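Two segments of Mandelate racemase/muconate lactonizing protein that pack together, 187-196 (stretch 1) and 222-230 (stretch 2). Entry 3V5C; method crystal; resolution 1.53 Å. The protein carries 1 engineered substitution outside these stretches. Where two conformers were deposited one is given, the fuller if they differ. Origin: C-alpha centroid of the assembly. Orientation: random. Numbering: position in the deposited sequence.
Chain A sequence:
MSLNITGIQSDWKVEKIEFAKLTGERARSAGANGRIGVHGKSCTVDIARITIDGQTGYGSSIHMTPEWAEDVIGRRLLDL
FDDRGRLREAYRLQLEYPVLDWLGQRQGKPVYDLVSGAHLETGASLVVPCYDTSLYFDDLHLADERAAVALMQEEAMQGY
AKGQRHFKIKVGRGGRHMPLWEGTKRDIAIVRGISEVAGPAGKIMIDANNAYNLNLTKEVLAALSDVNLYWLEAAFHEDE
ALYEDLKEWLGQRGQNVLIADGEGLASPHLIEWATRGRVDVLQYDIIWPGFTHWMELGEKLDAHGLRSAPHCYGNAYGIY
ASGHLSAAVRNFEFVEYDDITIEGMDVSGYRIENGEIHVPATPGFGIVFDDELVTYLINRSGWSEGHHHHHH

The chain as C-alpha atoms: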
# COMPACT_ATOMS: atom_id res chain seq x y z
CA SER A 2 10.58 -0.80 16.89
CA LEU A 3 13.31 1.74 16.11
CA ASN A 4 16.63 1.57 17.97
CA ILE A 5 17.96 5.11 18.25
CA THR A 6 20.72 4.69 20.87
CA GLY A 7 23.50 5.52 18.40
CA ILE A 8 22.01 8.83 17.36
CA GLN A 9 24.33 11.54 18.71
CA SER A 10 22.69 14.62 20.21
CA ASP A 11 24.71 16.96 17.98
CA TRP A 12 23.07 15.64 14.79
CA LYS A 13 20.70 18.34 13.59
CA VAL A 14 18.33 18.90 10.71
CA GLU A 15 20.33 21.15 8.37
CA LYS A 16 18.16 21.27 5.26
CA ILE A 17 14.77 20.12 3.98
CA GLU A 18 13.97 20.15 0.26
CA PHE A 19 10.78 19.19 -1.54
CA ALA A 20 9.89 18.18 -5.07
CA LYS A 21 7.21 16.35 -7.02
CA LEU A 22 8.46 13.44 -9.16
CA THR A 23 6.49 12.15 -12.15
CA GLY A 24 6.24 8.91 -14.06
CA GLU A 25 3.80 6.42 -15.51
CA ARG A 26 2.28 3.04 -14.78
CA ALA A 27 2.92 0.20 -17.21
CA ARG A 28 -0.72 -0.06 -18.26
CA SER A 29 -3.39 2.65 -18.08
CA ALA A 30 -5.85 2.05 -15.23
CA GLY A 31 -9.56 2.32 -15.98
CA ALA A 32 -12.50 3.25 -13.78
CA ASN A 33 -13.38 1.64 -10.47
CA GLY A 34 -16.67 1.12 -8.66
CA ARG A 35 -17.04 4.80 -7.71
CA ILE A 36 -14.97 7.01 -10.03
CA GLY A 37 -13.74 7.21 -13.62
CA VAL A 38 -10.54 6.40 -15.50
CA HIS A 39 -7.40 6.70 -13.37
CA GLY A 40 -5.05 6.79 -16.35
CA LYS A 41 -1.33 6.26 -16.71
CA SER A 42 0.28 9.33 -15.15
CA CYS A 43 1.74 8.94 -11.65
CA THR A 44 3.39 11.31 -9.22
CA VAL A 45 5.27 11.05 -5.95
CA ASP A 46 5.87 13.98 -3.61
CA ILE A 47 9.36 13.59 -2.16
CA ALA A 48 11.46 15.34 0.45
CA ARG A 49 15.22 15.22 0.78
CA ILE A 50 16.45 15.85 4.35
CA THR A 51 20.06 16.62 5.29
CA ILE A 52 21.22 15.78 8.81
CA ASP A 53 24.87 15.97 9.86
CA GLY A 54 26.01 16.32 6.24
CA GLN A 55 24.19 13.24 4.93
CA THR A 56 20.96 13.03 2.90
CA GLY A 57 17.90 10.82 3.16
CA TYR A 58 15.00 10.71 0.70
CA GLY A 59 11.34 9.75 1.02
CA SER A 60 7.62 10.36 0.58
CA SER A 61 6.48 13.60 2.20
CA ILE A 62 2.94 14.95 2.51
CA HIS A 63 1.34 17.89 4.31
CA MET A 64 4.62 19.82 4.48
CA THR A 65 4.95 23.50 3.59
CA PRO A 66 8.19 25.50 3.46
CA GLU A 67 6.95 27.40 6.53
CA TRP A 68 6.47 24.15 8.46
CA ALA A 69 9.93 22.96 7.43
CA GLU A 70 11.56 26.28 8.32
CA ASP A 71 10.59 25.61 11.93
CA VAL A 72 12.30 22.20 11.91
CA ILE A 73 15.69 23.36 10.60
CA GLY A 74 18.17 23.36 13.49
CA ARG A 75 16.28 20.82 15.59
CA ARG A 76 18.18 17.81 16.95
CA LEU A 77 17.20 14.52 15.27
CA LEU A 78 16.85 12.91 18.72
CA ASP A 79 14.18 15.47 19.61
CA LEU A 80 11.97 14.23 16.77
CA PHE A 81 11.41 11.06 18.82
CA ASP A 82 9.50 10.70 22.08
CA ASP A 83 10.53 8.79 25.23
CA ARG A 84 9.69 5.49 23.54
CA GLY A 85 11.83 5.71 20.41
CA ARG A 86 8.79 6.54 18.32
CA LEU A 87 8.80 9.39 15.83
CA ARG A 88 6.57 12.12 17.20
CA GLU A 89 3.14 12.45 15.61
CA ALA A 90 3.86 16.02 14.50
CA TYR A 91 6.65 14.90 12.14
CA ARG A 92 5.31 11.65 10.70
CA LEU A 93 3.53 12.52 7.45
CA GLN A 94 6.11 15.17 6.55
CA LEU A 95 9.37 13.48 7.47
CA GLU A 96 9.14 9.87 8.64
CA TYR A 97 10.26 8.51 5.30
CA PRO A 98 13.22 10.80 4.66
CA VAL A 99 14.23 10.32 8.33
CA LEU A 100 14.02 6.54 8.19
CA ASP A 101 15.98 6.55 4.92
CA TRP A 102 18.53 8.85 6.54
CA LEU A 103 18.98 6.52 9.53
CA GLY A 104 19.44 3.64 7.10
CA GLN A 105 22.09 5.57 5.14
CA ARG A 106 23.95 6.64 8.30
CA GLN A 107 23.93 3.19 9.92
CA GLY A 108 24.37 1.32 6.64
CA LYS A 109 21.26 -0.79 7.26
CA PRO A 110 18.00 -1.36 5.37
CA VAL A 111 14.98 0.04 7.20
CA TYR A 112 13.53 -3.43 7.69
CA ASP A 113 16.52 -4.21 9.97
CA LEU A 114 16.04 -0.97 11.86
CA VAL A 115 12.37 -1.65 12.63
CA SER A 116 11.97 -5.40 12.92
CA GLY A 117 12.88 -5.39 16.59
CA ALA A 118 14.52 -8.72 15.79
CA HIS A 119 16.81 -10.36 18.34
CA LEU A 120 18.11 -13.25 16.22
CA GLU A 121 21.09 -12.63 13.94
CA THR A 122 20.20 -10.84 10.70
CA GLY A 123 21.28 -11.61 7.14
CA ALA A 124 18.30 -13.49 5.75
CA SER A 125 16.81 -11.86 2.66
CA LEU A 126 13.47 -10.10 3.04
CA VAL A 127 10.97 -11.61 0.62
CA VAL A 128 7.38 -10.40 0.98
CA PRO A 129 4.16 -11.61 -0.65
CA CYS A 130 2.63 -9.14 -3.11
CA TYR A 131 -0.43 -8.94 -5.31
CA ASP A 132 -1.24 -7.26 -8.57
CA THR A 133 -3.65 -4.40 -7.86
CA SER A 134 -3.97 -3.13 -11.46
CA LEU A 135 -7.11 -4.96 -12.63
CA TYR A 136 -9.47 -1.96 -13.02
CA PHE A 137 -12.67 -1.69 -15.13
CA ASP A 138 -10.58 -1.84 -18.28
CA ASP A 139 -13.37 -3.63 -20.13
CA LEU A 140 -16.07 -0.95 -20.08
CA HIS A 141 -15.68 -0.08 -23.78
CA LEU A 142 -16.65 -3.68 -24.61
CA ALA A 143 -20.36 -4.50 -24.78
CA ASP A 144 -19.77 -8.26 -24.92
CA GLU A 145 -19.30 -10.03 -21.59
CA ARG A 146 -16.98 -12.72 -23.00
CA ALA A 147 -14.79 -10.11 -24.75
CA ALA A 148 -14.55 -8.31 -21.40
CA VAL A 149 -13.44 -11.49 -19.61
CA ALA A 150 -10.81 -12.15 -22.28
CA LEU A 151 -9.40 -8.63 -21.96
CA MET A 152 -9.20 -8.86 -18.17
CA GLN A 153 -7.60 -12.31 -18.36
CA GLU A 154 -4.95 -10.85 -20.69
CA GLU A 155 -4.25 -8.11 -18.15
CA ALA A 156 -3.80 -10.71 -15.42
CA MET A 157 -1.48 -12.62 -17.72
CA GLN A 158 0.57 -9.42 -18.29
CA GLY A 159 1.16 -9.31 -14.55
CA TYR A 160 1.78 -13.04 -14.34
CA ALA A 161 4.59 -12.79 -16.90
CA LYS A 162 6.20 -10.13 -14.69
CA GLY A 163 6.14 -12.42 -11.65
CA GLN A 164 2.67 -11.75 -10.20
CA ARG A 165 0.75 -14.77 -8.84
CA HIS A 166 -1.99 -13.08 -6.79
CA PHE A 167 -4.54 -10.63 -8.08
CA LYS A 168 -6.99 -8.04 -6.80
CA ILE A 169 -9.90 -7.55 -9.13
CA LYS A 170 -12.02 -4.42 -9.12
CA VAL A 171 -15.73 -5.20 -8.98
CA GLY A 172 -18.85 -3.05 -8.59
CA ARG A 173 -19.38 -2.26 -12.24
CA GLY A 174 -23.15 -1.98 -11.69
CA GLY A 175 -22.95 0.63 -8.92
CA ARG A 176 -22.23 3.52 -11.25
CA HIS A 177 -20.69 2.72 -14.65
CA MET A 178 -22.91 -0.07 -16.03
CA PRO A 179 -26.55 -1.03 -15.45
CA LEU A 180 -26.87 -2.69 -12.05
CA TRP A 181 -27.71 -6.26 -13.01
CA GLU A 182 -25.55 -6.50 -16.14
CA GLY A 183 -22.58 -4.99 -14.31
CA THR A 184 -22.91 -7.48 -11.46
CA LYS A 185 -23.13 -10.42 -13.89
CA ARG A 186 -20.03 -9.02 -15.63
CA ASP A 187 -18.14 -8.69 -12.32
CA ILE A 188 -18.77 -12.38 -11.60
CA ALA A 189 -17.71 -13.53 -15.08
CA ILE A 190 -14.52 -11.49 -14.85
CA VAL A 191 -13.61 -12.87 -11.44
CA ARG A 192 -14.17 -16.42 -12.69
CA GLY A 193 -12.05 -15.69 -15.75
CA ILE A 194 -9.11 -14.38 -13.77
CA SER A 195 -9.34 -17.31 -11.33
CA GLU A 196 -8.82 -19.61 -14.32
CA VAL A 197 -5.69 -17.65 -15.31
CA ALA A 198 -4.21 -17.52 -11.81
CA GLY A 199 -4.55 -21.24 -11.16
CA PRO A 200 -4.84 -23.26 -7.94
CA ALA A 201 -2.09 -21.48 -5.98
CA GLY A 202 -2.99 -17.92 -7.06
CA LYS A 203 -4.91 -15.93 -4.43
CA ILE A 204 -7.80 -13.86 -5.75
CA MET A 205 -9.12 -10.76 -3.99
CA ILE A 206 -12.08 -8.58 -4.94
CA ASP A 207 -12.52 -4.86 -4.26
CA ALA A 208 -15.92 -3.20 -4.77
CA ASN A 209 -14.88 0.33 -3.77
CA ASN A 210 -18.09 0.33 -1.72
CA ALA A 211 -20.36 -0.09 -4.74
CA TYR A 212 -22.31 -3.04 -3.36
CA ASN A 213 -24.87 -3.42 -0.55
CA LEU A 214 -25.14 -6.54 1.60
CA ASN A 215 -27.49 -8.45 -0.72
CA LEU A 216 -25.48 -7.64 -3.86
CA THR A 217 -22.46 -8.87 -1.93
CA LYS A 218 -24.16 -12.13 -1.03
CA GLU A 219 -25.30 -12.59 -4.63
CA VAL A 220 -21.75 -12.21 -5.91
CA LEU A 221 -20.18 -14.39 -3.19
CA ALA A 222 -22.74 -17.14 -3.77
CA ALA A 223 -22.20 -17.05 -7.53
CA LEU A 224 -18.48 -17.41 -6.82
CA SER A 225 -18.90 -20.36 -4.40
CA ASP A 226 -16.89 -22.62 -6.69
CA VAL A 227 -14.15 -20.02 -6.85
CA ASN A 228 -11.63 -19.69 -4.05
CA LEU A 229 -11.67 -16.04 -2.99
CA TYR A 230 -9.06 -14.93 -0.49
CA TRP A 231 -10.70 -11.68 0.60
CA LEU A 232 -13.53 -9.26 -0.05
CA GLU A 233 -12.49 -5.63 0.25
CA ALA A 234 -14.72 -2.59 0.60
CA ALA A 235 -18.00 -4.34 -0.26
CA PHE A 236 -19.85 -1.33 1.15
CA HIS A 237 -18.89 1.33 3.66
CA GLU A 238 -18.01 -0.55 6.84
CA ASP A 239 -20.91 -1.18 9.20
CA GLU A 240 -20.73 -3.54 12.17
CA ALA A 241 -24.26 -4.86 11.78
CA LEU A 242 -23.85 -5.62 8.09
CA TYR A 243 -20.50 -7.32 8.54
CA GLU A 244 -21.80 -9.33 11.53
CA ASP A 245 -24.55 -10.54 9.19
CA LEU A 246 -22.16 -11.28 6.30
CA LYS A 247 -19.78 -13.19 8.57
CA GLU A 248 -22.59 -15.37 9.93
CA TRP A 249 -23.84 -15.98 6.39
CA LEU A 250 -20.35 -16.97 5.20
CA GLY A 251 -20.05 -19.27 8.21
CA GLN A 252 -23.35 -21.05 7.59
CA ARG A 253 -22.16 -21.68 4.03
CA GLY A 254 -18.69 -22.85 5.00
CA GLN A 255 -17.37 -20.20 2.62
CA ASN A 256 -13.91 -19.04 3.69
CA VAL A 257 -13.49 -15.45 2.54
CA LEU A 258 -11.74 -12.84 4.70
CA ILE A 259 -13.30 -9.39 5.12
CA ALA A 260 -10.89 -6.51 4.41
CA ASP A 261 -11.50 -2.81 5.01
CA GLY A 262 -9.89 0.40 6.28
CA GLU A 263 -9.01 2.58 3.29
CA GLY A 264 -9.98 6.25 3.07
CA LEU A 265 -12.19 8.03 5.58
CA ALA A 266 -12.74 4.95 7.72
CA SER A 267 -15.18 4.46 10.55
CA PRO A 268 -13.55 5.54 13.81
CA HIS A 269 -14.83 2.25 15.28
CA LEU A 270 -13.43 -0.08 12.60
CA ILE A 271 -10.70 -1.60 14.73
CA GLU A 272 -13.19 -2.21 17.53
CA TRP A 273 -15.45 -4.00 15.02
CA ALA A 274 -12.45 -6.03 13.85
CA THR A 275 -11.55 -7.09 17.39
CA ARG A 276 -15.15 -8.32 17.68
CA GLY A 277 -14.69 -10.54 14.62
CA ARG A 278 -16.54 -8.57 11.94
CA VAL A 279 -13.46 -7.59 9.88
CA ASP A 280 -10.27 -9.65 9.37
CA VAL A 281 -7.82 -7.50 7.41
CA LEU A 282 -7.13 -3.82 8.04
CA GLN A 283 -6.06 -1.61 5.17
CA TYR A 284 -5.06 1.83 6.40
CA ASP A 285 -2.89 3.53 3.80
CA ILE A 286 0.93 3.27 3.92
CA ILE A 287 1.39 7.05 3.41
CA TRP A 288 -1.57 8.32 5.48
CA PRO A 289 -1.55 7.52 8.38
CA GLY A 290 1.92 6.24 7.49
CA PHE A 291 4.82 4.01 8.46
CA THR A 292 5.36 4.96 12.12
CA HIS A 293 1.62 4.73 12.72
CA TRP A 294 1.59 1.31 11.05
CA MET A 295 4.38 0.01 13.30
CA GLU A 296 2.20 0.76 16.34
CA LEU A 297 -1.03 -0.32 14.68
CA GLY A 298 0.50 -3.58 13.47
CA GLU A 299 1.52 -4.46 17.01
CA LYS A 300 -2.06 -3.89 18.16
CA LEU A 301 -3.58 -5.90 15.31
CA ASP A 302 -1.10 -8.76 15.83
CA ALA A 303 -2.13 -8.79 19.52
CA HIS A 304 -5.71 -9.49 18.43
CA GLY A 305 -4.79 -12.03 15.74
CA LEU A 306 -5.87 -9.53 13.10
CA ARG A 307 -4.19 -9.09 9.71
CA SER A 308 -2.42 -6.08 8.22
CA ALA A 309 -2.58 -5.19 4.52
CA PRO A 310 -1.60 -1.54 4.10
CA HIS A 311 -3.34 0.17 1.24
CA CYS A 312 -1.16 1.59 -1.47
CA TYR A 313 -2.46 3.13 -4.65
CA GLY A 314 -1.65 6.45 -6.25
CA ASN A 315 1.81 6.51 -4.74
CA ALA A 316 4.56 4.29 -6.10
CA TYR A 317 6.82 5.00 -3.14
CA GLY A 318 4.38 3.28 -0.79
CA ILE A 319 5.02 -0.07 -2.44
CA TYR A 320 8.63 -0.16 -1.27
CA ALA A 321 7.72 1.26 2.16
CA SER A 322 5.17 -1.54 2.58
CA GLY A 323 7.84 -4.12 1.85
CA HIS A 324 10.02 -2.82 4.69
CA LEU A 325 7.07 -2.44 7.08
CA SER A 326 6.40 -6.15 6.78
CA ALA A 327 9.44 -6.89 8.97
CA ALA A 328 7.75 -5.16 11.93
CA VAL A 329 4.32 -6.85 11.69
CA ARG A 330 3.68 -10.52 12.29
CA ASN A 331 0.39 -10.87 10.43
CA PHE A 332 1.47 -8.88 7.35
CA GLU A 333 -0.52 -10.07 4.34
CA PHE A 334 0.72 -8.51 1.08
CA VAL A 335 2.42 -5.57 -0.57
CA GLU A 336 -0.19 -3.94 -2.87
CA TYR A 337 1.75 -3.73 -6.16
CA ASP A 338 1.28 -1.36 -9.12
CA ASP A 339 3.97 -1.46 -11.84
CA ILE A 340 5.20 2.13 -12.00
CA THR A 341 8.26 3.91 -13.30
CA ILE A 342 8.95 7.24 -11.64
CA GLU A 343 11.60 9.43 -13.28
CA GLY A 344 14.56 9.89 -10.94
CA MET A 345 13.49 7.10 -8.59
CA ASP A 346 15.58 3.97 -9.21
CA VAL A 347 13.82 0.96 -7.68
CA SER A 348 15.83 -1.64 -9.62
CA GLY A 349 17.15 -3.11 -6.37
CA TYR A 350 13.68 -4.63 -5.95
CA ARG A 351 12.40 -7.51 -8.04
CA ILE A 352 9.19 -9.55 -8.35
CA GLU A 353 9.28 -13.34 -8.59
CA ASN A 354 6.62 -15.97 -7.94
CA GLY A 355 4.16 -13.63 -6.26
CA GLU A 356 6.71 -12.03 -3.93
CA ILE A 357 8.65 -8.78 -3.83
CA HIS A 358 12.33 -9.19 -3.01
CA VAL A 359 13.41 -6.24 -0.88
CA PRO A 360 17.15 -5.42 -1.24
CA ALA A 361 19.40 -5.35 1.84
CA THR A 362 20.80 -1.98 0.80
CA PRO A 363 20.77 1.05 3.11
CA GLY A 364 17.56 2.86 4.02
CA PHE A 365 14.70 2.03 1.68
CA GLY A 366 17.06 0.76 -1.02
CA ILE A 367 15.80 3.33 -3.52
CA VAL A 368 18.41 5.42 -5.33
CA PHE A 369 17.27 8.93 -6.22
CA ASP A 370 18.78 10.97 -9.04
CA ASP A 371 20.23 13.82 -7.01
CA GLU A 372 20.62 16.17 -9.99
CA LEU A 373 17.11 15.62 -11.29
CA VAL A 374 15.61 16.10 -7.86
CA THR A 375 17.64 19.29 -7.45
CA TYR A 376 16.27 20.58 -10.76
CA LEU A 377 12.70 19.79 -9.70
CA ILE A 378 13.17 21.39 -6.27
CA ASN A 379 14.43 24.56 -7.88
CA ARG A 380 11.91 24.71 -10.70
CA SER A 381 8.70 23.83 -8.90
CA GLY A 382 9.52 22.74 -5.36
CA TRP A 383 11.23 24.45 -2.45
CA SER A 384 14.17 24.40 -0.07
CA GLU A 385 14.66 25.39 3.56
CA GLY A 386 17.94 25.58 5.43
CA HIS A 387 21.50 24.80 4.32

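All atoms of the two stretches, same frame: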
# COMPACT_ATOMS: atom_id res chain seq x y z
N ASP A 187 -19.11 -8.54 -13.40
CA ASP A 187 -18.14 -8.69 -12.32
C ASP A 187 -17.84 -10.16 -12.10
O ASP A 187 -16.68 -10.56 -12.02
CB ASP A 187 -18.68 -8.17 -10.98
CG ASP A 187 -18.75 -6.66 -10.88
OD1 ASP A 187 -18.09 -5.91 -11.64
OD2 ASP A 187 -19.51 -6.21 -9.97
N ILE A 188 -18.90 -10.96 -11.95
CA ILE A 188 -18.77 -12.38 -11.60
C ILE A 188 -17.98 -13.13 -12.69
O ILE A 188 -17.06 -13.89 -12.37
CB ILE A 188 -20.14 -13.03 -11.42
CG1 ILE A 188 -20.79 -12.48 -10.14
CG2 ILE A 188 -20.00 -14.56 -11.32
CD1 ILE A 188 -22.30 -12.65 -10.07
N ALA A 189 -18.36 -12.89 -13.94
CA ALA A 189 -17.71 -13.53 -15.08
C ALA A 189 -16.23 -13.18 -15.12
O ALA A 189 -15.39 -14.03 -15.42
CB ALA A 189 -18.37 -13.09 -16.38
N ILE A 190 -15.91 -11.92 -14.85
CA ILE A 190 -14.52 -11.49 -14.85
C ILE A 190 -13.73 -12.18 -13.73
O ILE A 190 -12.60 -12.65 -13.93
CB ILE A 190 -14.41 -9.96 -14.75
CG1 ILE A 190 -14.86 -9.33 -16.07
CG2 ILE A 190 -12.98 -9.53 -14.39
CD1 ILE A 190 -15.01 -7.82 -16.05
N VAL A 191 -14.29 -12.21 -12.53
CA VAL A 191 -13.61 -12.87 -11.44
C VAL A 191 -13.35 -14.34 -11.76
O VAL A 191 -12.25 -14.83 -11.56
CB VAL A 191 -14.36 -12.70 -10.13
CG1 VAL A 191 -13.64 -13.50 -9.04
CG2 VAL A 191 -14.42 -11.21 -9.77
N ARG A 192 -14.36 -15.03 -12.27
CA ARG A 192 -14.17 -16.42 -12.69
C ARG A 192 -13.03 -16.53 -13.69
O ARG A 192 -12.17 -17.40 -13.57
CB ARG A 192 -15.44 -16.96 -13.35
CG ARG A 192 -16.63 -17.12 -12.46
CD ARG A 192 -17.72 -17.93 -13.18
NE ARG A 192 -18.81 -18.28 -12.28
CZ ARG A 192 -18.70 -19.20 -11.32
NH1 ARG A 192 -17.56 -19.84 -11.15
NH2 ARG A 192 -19.74 -19.47 -10.54
N GLY A 193 -13.05 -15.66 -14.69
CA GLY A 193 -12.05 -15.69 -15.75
C GLY A 193 -10.64 -15.54 -15.22
O GLY A 193 -9.73 -16.26 -15.62
N ILE A 194 -10.45 -14.59 -14.32
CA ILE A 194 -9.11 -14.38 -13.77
C ILE A 194 -8.67 -15.55 -12.89
O ILE A 194 -7.51 -15.95 -12.93
CB ILE A 194 -9.03 -13.03 -13.05
CG1 ILE A 194 -9.11 -11.93 -14.11
CG2 ILE A 194 -7.72 -12.93 -12.25
CD1 ILE A 194 -9.54 -10.59 -13.58
N SER A 195 -9.59 -16.10 -12.11
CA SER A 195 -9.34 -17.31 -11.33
C SER A 195 -8.75 -18.43 -12.20
O SER A 195 -7.81 -19.12 -11.79
CB SER A 195 -10.64 -17.80 -10.69
OG SER A 195 -10.46 -19.05 -10.05
N GLU A 196 -9.30 -18.59 -13.39
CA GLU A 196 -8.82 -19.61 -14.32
C GLU A 196 -7.38 -19.37 -14.77
O GLU A 196 -6.59 -20.30 -14.90
CB GLU A 196 -9.79 -19.75 -15.50
CG GLU A 196 -11.15 -20.29 -15.07
CD GLU A 196 -12.29 -19.92 -16.02
OE1 GLU A 196 -12.02 -19.32 -17.09
OE2 GLU A 196 -13.46 -20.24 -15.69
N ALA A 222 -22.10 -15.86 -3.50
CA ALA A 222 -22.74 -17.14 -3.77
C ALA A 222 -22.40 -17.60 -5.18
O ALA A 222 -22.02 -18.76 -5.38
CB ALA A 222 -24.26 -17.06 -3.56
N ALA A 223 -22.51 -16.70 -6.15
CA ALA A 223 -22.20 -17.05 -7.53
C ALA A 223 -20.77 -17.57 -7.64
O ALA A 223 -20.50 -18.48 -8.42
CB ALA A 223 -22.41 -15.85 -8.45
N LEU A 224 -19.88 -17.03 -6.81
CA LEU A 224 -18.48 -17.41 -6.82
C LEU A 224 -18.12 -18.50 -5.80
O LEU A 224 -16.96 -18.64 -5.44
CB LEU A 224 -17.57 -16.19 -6.66
CG LEU A 224 -17.68 -15.13 -7.77
CD1 LEU A 224 -17.05 -13.82 -7.34
CD2 LEU A 224 -17.04 -15.62 -9.07
N SER A 225 -19.11 -19.27 -5.36
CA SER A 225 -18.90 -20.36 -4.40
C SER A 225 -17.81 -21.32 -4.85
O SER A 225 -16.99 -21.76 -4.04
CB SER A 225 -20.20 -21.15 -4.21
OG SER A 225 -21.16 -20.39 -3.51
N ASP A 226 -17.83 -21.64 -6.14
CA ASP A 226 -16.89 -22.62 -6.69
C ASP A 226 -15.53 -22.01 -6.95
O ASP A 226 -14.61 -22.68 -7.42
CB ASP A 226 -17.45 -23.26 -7.97
CG ASP A 226 -18.07 -22.24 -8.92
OD1 ASP A 226 -17.98 -21.02 -8.66
OD2 ASP A 226 -18.66 -22.67 -9.94
N VAL A 227 -15.40 -20.73 -6.65
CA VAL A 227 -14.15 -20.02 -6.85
C VAL A 227 -13.55 -19.73 -5.49
O VAL A 227 -14.24 -19.27 -4.58
CB VAL A 227 -14.37 -18.68 -7.57
CG1 VAL A 227 -13.11 -17.86 -7.56
CG2 VAL A 227 -14.88 -18.91 -8.98
N ASN A 228 -12.26 -19.98 -5.33
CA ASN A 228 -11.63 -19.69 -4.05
C ASN A 228 -11.25 -18.22 -4.02
O ASN A 228 -10.42 -17.77 -4.81
CB ASN A 228 -10.43 -20.60 -3.79
CG ASN A 228 -10.82 -22.07 -3.72
OD1 ASN A 228 -10.26 -22.91 -4.42
ND2 ASN A 228 -11.79 -22.38 -2.86
N LEU A 229 -11.91 -17.47 -3.15
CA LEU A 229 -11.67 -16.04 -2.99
C LEU A 229 -10.97 -15.85 -1.67
O LEU A 229 -11.43 -16.34 -0.63
CB LEU A 229 -13.00 -15.29 -2.94
CG LEU A 229 -13.84 -15.24 -4.21
CD1 LEU A 229 -15.14 -14.54 -3.90
CD2 LEU A 229 -13.08 -14.50 -5.30
N TYR A 230 -9.85 -15.13 -1.69
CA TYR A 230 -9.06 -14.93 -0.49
C TYR A 230 -9.67 -13.85 0.41
O TYR A 230 -9.83 -14.07 1.60
CB TYR A 230 -7.62 -14.59 -0.86
CG TYR A 230 -6.70 -14.55 0.34
CD1 TYR A 230 -6.36 -15.72 1.00
CD2 TYR A 230 -6.19 -13.36 0.81
CE1 TYR A 230 -5.54 -15.69 2.11
CE2 TYR A 230 -5.36 -13.32 1.91
CZ TYR A 230 -5.04 -14.50 2.55
OH TYR A 230 -4.21 -14.48 3.64
O HOH W 1 -9.44 -18.99 -7.41

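The guanidinium of Arg192 lies unusually close to a backbone carbonyl without hydrogen bonding to it: Arg192 NH2 is 2.5 Å from Ala223 O, but the angle is poor. The charge is instead met by Asp226. Arg192 NH1 and NH2 both donate to Asp226 OD1, at 2.8 Å and 3.0 Å respectively, forming a salt bridge in which one carboxylate oxygen sits at the guanidinium edge, near its plane. Although the CA-to-CB bond of Arg192 points sideways, its side chain, with chi2 and chi3 both t and chi4 at -72°, brings the charged end nearer to the type I turn from Leu224 to Val227. That turn is closed by Val227 N donating to Leu224 O (2.9 Å), and it places Asp226 within reach.

Alongside this polar contact, successive turns of the 187-196 helix supply apolar surface. Ile188 CD1 meets Ala223 CB at 3.6 Å, and Ile188 CG2 lies 3.9 Å from Leu224 CD2. Val191 touches two leucines, most closely through CG1, which is 3.8 Å from Leu224 CD1 and 3.9 Å from Leu229 CD2. The aliphatic part of Arg192 also joins in, its CG packing 3.7 Å from Leu224 CD2.

Farther along the helix, Ser195 OG approaches Val227 CG1 at 3.8 Å. A water links the segments here, lying 2.8 Å from Ser195 OG and donating to Asn228 O at 3.0 Å.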